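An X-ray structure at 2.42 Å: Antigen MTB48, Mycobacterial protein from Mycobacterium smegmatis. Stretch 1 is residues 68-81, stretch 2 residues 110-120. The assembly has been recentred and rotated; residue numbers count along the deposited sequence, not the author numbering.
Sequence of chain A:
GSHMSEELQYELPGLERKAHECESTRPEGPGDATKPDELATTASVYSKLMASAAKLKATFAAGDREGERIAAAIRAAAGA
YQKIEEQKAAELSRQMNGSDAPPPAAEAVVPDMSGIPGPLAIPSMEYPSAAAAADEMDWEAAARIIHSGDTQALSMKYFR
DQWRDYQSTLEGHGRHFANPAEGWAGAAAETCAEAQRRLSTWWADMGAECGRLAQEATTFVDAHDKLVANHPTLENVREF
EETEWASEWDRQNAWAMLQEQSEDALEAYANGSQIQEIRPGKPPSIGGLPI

Stretch 1 (68-81) ERIAAAIRAAAGAY
Stretch 2, residues 110-120: VPDMSGIPGPL

Residues 68-81 form one continuous helical segment, held by i to i+4 hydrogen bonds such as Ala73 N to Arg69 O (2.8 Å). Stretch 2 runs antiparallel along it without regular secondary structure, apart from a type I beta turn from Met113 to Ile116 closed by Ile116 N to Met113 O (3.0 Å). In the register, Ala72 CA lies 6.1 Å from Ile116 CA, Ala73 CA lies 6.4 Å from Met113 CA, and Ala77 CA lies 5.2 Å from Pro111 CA; the contact buries 495 Å². Arg69 makes the direct polar link. Its CA-to-CB bond points sideways, but chi1 m, chi2 t, chi3 p and chi4 -107° bring its end nearer, and NE donates to Pro117 O (2.7 Å, 149°) at the guanidinium edge. Pro119 CD lies over one guanidinium face, 4.1 Å from Arg69 NE. Water 1 extends the link, accepting from Arg69 NH2 (2.9 Å) and donating to Ile116 O (2.9 Å). Ile70 and Ile74 point away, leaving alanines to meet the loop. Ala72 points toward it, its CB 3.6 Å from Ile116 CG1; Ile116, chi1 m and chi2 t, extends CD1 to 3.4 Å from Ala73 N and 4.0 Å from Ala73 CB. Ala73 CB also meets SE of selenomethionine Met113 at 3.8 Å; the Met113 CA-to-CB bond points sideways, and the m, m, t side chain brings its end nearer the helix. Ala76 points toward the loop and its small methyl permits close backbone approach: CB is 3.3 Å from Asp112 O and 4.4 Å from Met113 CE. Asp112 leads its carboxylate away, where OD1 accepts from Ser114 N (3.2 Å) and Ser114 OG (2.9 Å). Buried Pro111, C-gamma exo, packs its compact apolar ring on the next turn: CB is 4.0 Å from Ala77 CA, and CG is 4.2 Å from Ala80 CB.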

# COMPACT_ATOMS: atom_id res chain seq x y z
N GLU A 68 -2.96 11.55 -11.41
CA GLU A 68 -3.76 12.00 -12.53
C GLU A 68 -4.23 13.44 -12.35
O GLU A 68 -4.39 14.16 -13.32
CB GLU A 68 -4.96 11.09 -12.74
CG GLU A 68 -4.57 9.67 -13.10
CD GLU A 68 -5.69 8.68 -12.87
OE1 GLU A 68 -5.39 7.47 -12.77
OE2 GLU A 68 -6.86 9.13 -12.78
N ARG A 69 -4.46 13.85 -11.10
CA ARG A 69 -4.92 15.20 -10.83
C ARG A 69 -3.79 16.21 -11.06
O ARG A 69 -4.02 17.26 -11.64
CB ARG A 69 -5.46 15.32 -9.40
CG ARG A 69 -6.68 14.45 -9.16
CD ARG A 69 -7.31 14.70 -7.81
NE ARG A 69 -7.85 16.05 -7.75
CZ ARG A 69 -7.31 17.04 -7.05
NH1 ARG A 69 -6.21 16.83 -6.34
NH2 ARG A 69 -7.88 18.24 -7.06
N ILE A 70 -2.59 15.86 -10.63
CA ILE A 70 -1.43 16.70 -10.89
C ILE A 70 -1.23 16.83 -12.39
O ILE A 70 -0.96 17.93 -12.88
CB ILE A 70 -0.16 16.15 -10.24
CG1 ILE A 70 -0.31 16.16 -8.71
CG2 ILE A 70 1.07 16.95 -10.68
CD1 ILE A 70 0.98 15.85 -7.99
N ALA A 71 -1.38 15.73 -13.12
CA ALA A 71 -1.25 15.77 -14.57
C ALA A 71 -2.25 16.74 -15.17
O ALA A 71 -1.93 17.53 -16.04
CB ALA A 71 -1.46 14.39 -15.18
N ALA A 72 -3.48 16.68 -14.68
CA ALA A 72 -4.54 17.49 -15.23
C ALA A 72 -4.30 18.96 -14.90
O ALA A 72 -4.55 19.83 -15.72
CB ALA A 72 -5.89 17.02 -14.69
N ALA A 73 -3.79 19.21 -13.70
CA ALA A 73 -3.49 20.56 -13.26
C ALA A 73 -2.39 21.14 -14.13
O ALA A 73 -2.46 22.29 -14.56
CB ALA A 73 -3.07 20.56 -11.81
N ILE A 74 -1.39 20.32 -14.43
CA ILE A 74 -0.30 20.73 -15.30
C ILE A 74 -0.84 21.05 -16.68
O ILE A 74 -0.50 22.08 -17.26
CB ILE A 74 0.78 19.64 -15.38
CG1 ILE A 74 1.63 19.66 -14.10
CG2 ILE A 74 1.68 19.85 -16.56
CD1 ILE A 74 2.48 18.40 -13.91
N ARG A 75 -1.72 20.20 -17.20
CA ARG A 75 -2.31 20.47 -18.51
C ARG A 75 -3.21 21.70 -18.50
O ARG A 75 -3.35 22.36 -19.53
CB ARG A 75 -3.09 19.26 -19.00
CG ARG A 75 -2.19 18.06 -19.20
CD ARG A 75 -2.75 17.10 -20.19
NE ARG A 75 -1.74 16.11 -20.51
CZ ARG A 75 -1.67 14.92 -19.94
NH1 ARG A 75 -2.57 14.55 -19.04
NH2 ARG A 75 -0.70 14.09 -20.29
N ALA A 76 -3.81 22.01 -17.36
CA ALA A 76 -4.67 23.19 -17.29
C ALA A 76 -3.78 24.43 -17.35
O ALA A 76 -4.07 25.39 -18.06
CB ALA A 76 -5.52 23.17 -16.05
N ALA A 77 -2.67 24.38 -16.63
CA ALA A 77 -1.66 25.42 -16.70
C ALA A 77 -1.19 25.61 -18.13
O ALA A 77 -1.20 26.73 -18.65
CB ALA A 77 -0.49 25.07 -15.80
N ALA A 78 -0.79 24.53 -18.77
CA ALA A 78 -0.27 24.58 -20.14
C ALA A 78 -1.30 25.20 -21.06
O ALA A 78 -0.96 25.95 -21.97
CB ALA A 78 0.12 23.16 -20.63
N GLY A 79 -2.57 24.89 -20.82
CA GLY A 79 -3.65 25.44 -21.62
C GLY A 79 -3.72 26.93 -21.45
O GLY A 79 -3.92 27.68 -22.41
N ALA A 80 -3.55 27.37 -20.21
CA ALA A 80 -3.54 28.79 -19.87
C ALA A 80 -2.34 29.49 -20.51
O ALA A 80 -2.47 30.60 -21.02
CB ALA A 80 -3.54 28.97 -18.36
N TYR A 81 -1.18 28.83 -20.49
CA TYR A 81 0.02 29.45 -21.05
C TYR A 81 -0.11 29.53 -22.56
O TYR A 81 0.39 30.48 -23.18
CB TYR A 81 1.28 28.67 -20.65
CG TYR A 81 1.47 28.55 -19.16
CD1 TYR A 81 0.99 29.53 -18.30
CD2 TYR A 81 2.10 27.44 -18.60
CE1 TYR A 81 1.15 29.42 -16.93
CE2 TYR A 81 2.26 27.32 -17.23
CZ TYR A 81 1.78 28.31 -16.40
OH TYR A 81 1.94 28.20 -15.04
N VAL A 110 -5.61 32.75 -13.67
CA VAL A 110 -5.42 31.59 -12.83
C VAL A 110 -5.97 30.36 -13.55
O VAL A 110 -7.17 30.28 -13.82
CB VAL A 110 -6.15 31.77 -11.48
CG1 VAL A 110 -5.84 30.64 -10.55
CG2 VAL A 110 -5.75 33.09 -10.85
N PRO A 111 -5.09 29.38 -13.86
CA PRO A 111 -5.48 28.17 -14.60
C PRO A 111 -6.77 27.54 -14.10
O PRO A 111 -7.00 27.46 -12.89
CB PRO A 111 -4.29 27.24 -14.37
CG PRO A 111 -3.13 28.16 -14.24
CD PRO A 111 -3.65 29.40 -13.56
N ASP A 112 -7.61 27.10 -15.03
CA ASP A 112 -8.93 26.57 -14.69
C ASP A 112 -8.84 25.11 -14.25
O ASP A 112 -8.53 24.23 -15.05
CB ASP A 112 -9.86 26.71 -15.90
CG ASP A 112 -11.28 26.33 -15.58
OD1 ASP A 112 -11.66 26.34 -14.39
OD2 ASP A 112 -12.03 26.04 -16.54
N MSE A 113 -9.11 24.87 -12.97
CA MSE A 113 -9.04 23.53 -12.39
C MSE A 113 -10.38 22.81 -12.38
O MSE A 113 -10.48 21.66 -11.95
CB MSE A 113 -8.50 23.61 -10.96
CG MSE A 113 -7.18 24.35 -10.83
SE MSE A 113 -5.70 23.25 -11.50
CE MSE A 113 -4.48 24.64 -12.06
N SER A 114 -11.42 23.50 -12.85
CA SER A 114 -12.79 23.11 -12.55
C SER A 114 -13.21 21.75 -13.11
O SER A 114 -14.16 21.15 -12.60
CB SER A 114 -13.76 24.18 -13.05
OG SER A 114 -13.71 24.26 -14.46
N GLY A 115 -12.53 21.26 -14.15
CA GLY A 115 -12.89 19.97 -14.73
C GLY A 115 -12.04 18.81 -14.27
O GLY A 115 -12.25 17.67 -14.68
N ILE A 116 -11.07 19.09 -13.40
CA ILE A 116 -10.18 18.07 -12.86
C ILE A 116 -10.89 17.20 -11.83
O ILE A 116 -11.54 17.72 -10.92
CB ILE A 116 -8.95 18.75 -12.22
CG1 ILE A 116 -8.14 19.44 -13.30
CG2 ILE A 116 -8.10 17.77 -11.48
CD1 ILE A 116 -6.94 20.16 -12.77
N PRO A 117 -10.78 15.88 -11.97
CA PRO A 117 -11.41 14.91 -11.06
C PRO A 117 -11.04 15.15 -9.60
O PRO A 117 -9.96 15.67 -9.33
CB PRO A 117 -10.86 13.56 -11.52
CG PRO A 117 -10.43 13.79 -12.92
CD PRO A 117 -10.00 15.21 -13.02
N GLY A 118 -11.91 14.77 -8.68
CA GLY A 118 -11.64 15.02 -7.28
C GLY A 118 -10.84 13.88 -6.69
O GLY A 118 -10.64 12.85 -7.34
N PRO A 119 -10.37 14.06 -5.45
CA PRO A 119 -9.71 12.97 -4.72
C PRO A 119 -10.58 11.72 -4.72
O PRO A 119 -11.81 11.84 -4.76
CB PRO A 119 -9.55 13.54 -3.31
CG PRO A 119 -9.50 15.05 -3.52
CD PRO A 119 -10.44 15.31 -4.66
N LEU A 120 -9.95 10.56 -4.72
CA LEU A 120 -10.66 9.28 -4.70
C LEU A 120 -11.04 8.88 -3.27
O LEU A 120 -10.23 9.00 -2.35
CB LEU A 120 -9.82 8.19 -5.36
CG LEU A 120 -10.48 6.82 -5.47
CD1 LEU A 120 -11.64 6.87 -6.46
CD2 LEU A 120 -9.49 5.72 -5.87
O HOH W 1 -10.41 18.56 -8.42